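Local coordinates for Beta/gamma crystallin 'Greek key' domain-containing protein (Methanosaeta thermophila PT, PDB 5HT7) that binds transition metal ions, iron(II) among them, as a trimer of betagamma-crystallin chains from a methane-producing thermophilic archaeon, at residues Glu19-Gly25 against Ile76-Arg81. Residues are numbered along the deposited sequence; the frame is centred on the assembly and turned at random.
Sequences ESDADVG and IGSMKR
Asp-21 and Met-79 face each other as an antiparallel hydrogen-bonded pair, joining strand 20-21, outermost in its sheet within the chain, to strand 78-81 in the betagamma-crystallin Greek key domain. The evidence is reciprocal: Asp-21 N reaches Met-79 O at 2.8 Å, and Met-79 N returns to Asp-21 O at 3.0 Å. Arg-81 N extends the register to Glu-19 O at 2.9 Å with a nearly straight N-H...O angle of 165°. Between them, Ser-20 and Lys-80 form a non-hydrogen-bonded pair, their CB atoms 3.6 Å apart on one face, while Asp-21 and Met-79 point to the other.

Beyond Asp-21 the chain leaves the strand, yet Val-24 N still hydrogen-bonds to Gly-77 O, from well above the carbonyl plane (49°). With its CG1 anti to the backbone N (chi1 170°), Val-24 turns CG2 to the CG2 of Ile-76 at 4.2 Å; Ile-76 and Met-79 continue inward onto Leu-4 of the other sheet. At the opposite end, the extended side chain of Arg-81 brings NH1 to a long salt bridge with Glu-19 OE2, 3.5 Å, while its NE hydrogen-bonds to Ser-83 O.

Gly-77 and Ser-78 form a classic beta bulge against Tyr-47, and Ser-78 OG hydrogen-bonds to Glu-49 O and Phe-52 N. Asp-21 OD2 pairs with Lys-15 NZ, while Asp-21 OD1 takes both the Asp-23 N-H, in an Asx turn, and a salt bridge from Arg-11 NH2 of a second subunit, tying this strand across the interface. One water donates to Asp-23 OD1 and Gly-77 O and accepts from Gly-25 N at 2.7 Å.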
ATOM      1  N   GLU A  19       0.594  -2.744  12.871  1.00 22.37           N
ATOM      2  CA  GLU A  19       0.697  -3.219  14.260  1.00 27.79           C
ATOM      3  C   GLU A  19       0.273  -4.671  14.442  1.00 27.18           C
ATOM      4  O   GLU A  19       1.023  -5.467  15.004  1.00 30.81           O
ATOM      5  CB  GLU A  19      -0.119  -2.326  15.194  1.00 31.95           C
ATOM      6  CG  GLU A  19       0.581  -1.030  15.548  1.00 39.62           C
ATOM      7  CD  GLU A  19       1.905  -1.276  16.229  1.00 47.73           C
ATOM      8  OE1 GLU A  19       1.924  -2.057  17.208  1.00 50.09           O
ATOM      9  OE2 GLU A  19       2.920  -0.701  15.783  1.00 51.13           O
ATOM     10  N   SER A  20      -0.923  -5.023  13.977  1.00 25.16           N
ATOM     11  CA  SER A  20      -1.369  -6.407  14.075  1.00 24.02           C
ATOM     12  C   SER A  20      -2.560  -6.668  13.197  1.00 25.24           C
ATOM     13  O   SER A  20      -3.204  -5.734  12.708  1.00 24.52           O
ATOM     14  CB  SER A  20      -1.736  -6.754  15.522  1.00 31.02           C
ATOM     15  OG  SER A  20      -2.757  -5.890  15.984  1.00 28.24           O
ATOM     16  N   ASP A  21      -2.846  -7.952  12.996  1.00 24.82           N
ATOM     17  CA  ASP A  21      -4.093  -8.374  12.379  1.00 27.68           C
ATOM     18  C   ASP A  21      -4.520  -9.665  13.047  1.00 28.68           C
ATOM     19  O   ASP A  21      -3.848 -10.684  12.898  1.00 28.04           O
ATOM     20  CB  ASP A  21      -3.931  -8.568  10.866  1.00 27.72           C
ATOM     21  CG  ASP A  21      -5.263  -8.773  10.160  1.00 31.54           C
ATOM     22  OD1 ASP A  21      -6.212  -9.276  10.802  1.00 28.72           O
ATOM     23  OD2 ASP A  21      -5.373  -8.425   8.961  1.00 30.59           O
ATOM     24  N   ALA A  22      -5.634  -9.627  13.781  1.00 26.52           N
ATOM     25  CA  ALA A  22      -6.069 -10.793  14.541  1.00 28.83           C
ATOM     26  C   ALA A  22      -6.778 -11.821  13.668  1.00 28.74           C
ATOM     27  O   ALA A  22      -7.099 -12.908  14.131  1.00 26.35           O
ATOM     28  CB  ALA A  22      -6.992 -10.368  15.709  1.00 25.38           C
ATOM     29  N   ASP A  23      -7.027 -11.482  12.406  1.00 27.74           N
ATOM     30  CA  ASP A  23      -7.805 -12.370  11.547  1.00 26.03           C
ATOM     31  C   ASP A  23      -7.527 -12.070  10.078  1.00 25.34           C
ATOM     32  O   ASP A  23      -8.372 -11.495   9.399  1.00 26.75           O
ATOM     33  CB  ASP A  23      -9.290 -12.207  11.871  1.00 30.80           C
ATOM     34  CG  ASP A  23     -10.135 -13.409  11.475  1.00 31.11           C
ATOM     35  OD1 ASP A  23      -9.601 -14.429  11.005  1.00 29.35           O
ATOM     36  OD2 ASP A  23     -11.363 -13.318  11.661  1.00 34.97           O
ATOM     37  N   VAL A  24      -6.339 -12.442   9.605  1.00 24.77           N
ATOM     38  CA  VAL A  24      -5.932 -12.134   8.229  1.00 25.36           C
ATOM     39  C   VAL A  24      -6.934 -12.716   7.230  1.00 29.24           C
ATOM     40  O   VAL A  24      -7.310 -12.059   6.248  1.00 30.36           O
ATOM     41  CB  VAL A  24      -4.515 -12.667   7.912  1.00 23.68           C
ATOM     42  CG1 VAL A  24      -4.223 -12.548   6.416  1.00 27.15           C
ATOM     43  CG2 VAL A  24      -3.459 -11.926   8.710  1.00 26.95           C
ATOM     44  N   GLY A  25      -7.418 -13.922   7.521  1.00 27.34           N
ATOM     45  CA  GLY A  25      -8.325 -14.627   6.622  1.00 27.65           C
ATOM     46  C   GLY A  25      -9.732 -14.060   6.539  1.00 28.73           C
ATOM     47  O   GLY A  25     -10.542 -14.498   5.723  1.00 30.19           O
ATOM     48  N   ILE A  76      -1.290 -17.722   7.232  1.00 32.27           N
ATOM     49  CA  ILE A  76      -1.142 -16.770   8.328  1.00 25.95           C
ATOM     50  C   ILE A  76      -2.521 -16.399   8.846  1.00 30.50           C
ATOM     51  O   ILE A  76      -3.265 -15.653   8.204  1.00 26.00           O
ATOM     52  CB  ILE A  76      -0.374 -15.498   7.887  1.00 27.54           C
ATOM     53  CG1 ILE A  76       1.002 -15.879   7.325  1.00 26.42           C
ATOM     54  CG2 ILE A  76      -0.235 -14.522   9.053  1.00 27.04           C
ATOM     55  CD1 ILE A  76       1.828 -14.683   6.843  1.00 29.11           C
ATOM     56  N   GLY A  77      -2.883 -16.935  10.006  1.00 26.57           N
ATOM     57  CA  GLY A  77      -4.187 -16.641  10.553  1.00 24.85           C
ATOM     58  C   GLY A  77      -4.197 -15.298  11.254  1.00 24.49           C
ATOM     59  O   GLY A  77      -5.236 -14.648  11.349  1.00 26.83           O
ATOM     60  N   SER A  78      -3.042 -14.903  11.775  1.00 25.22           N
ATOM     61  CA  SER A  78      -2.900 -13.621  12.455  1.00 26.78           C
ATOM     62  C   SER A  78      -1.418 -13.276  12.559  1.00 25.23           C
ATOM     63  O   SER A  78      -0.555 -14.137  12.353  1.00 28.32           O
ATOM     64  CB  SER A  78      -3.540 -13.656  13.852  1.00 25.01           C
ATOM     65  OG  SER A  78      -2.954 -14.663  14.657  1.00 25.93           O
ATOM     66  N   MET A  79      -1.122 -12.017  12.860  1.00 25.76           N
ATOM     67  CA  MET A  79       0.260 -11.594  13.061  1.00 25.83           C
ATOM     68  C   MET A  79       0.290 -10.299  13.849  1.00 26.02           C
ATOM     69  O   MET A  79      -0.663  -9.524  13.820  1.00 27.97           O
ATOM     70  CB  MET A  79       0.996 -11.425  11.726  1.00 28.39           C
ATOM     71  CG  MET A  79       0.294 -10.522  10.731  1.00 28.57           C
ATOM     72  SD  MET A  79       1.041 -10.597   9.079  1.00 24.92           S
ATOM     73  CE  MET A  79       2.694 -10.078   9.395  1.00 21.98           C
ATOM     74  N   LYS A  80       1.383 -10.067  14.559  1.00 23.79           N
ATOM     75  CA  LYS A  80       1.496  -8.866  15.378  1.00 27.14           C
ATOM     76  C   LYS A  80       2.951  -8.488  15.609  1.00 30.17           C
ATOM     77  O   LYS A  80       3.842  -9.338  15.641  1.00 30.14           O
ATOM     78  CB  LYS A  80       0.779  -9.042  16.728  1.00 33.76           C
ATOM     79  CG  LYS A  80       1.621  -9.654  17.839  1.00 34.73           C
ATOM     80  CD  LYS A  80       1.119  -9.253  19.244  1.00 41.98           C
ATOM     81  CE  LYS A  80       1.199  -7.735  19.469  1.00 47.25           C
ATOM     82  NZ  LYS A  80       1.329  -7.320  20.912  1.00 35.00           N
ATOM     83  N   ARG A  81       3.170  -7.191  15.751  1.00 27.89           N
ATOM     84  CA  ARG A  81       4.478  -6.647  16.044  1.00 29.55           C
ATOM     85  C   ARG A  81       4.780  -6.900  17.511  1.00 36.10           C
ATOM     86  O   ARG A  81       3.979  -6.554  18.371  1.00 34.75           O
ATOM     87  CB  ARG A  81       4.499  -5.152  15.727  1.00 31.83           C
ATOM     88  CG  ARG A  81       5.871  -4.538  15.695  1.00 35.91           C
ATOM     89  CD  ARG A  81       5.789  -3.053  15.392  1.00 41.69           C
ATOM     90  NE  ARG A  81       7.066  -2.409  15.670  1.00 47.49           N
ATOM     91  CZ  ARG A  81       7.304  -1.113  15.515  1.00 48.26           C
ATOM     92  NH1 ARG A  81       6.348  -0.309  15.075  1.00 51.64           N
ATOM     93  NH2 ARG A  81       8.504  -0.628  15.796  1.00 51.97           N
TER
HETATM   94  O   HOH W   1      -7.493 -15.417   9.822  1.00 28.99           O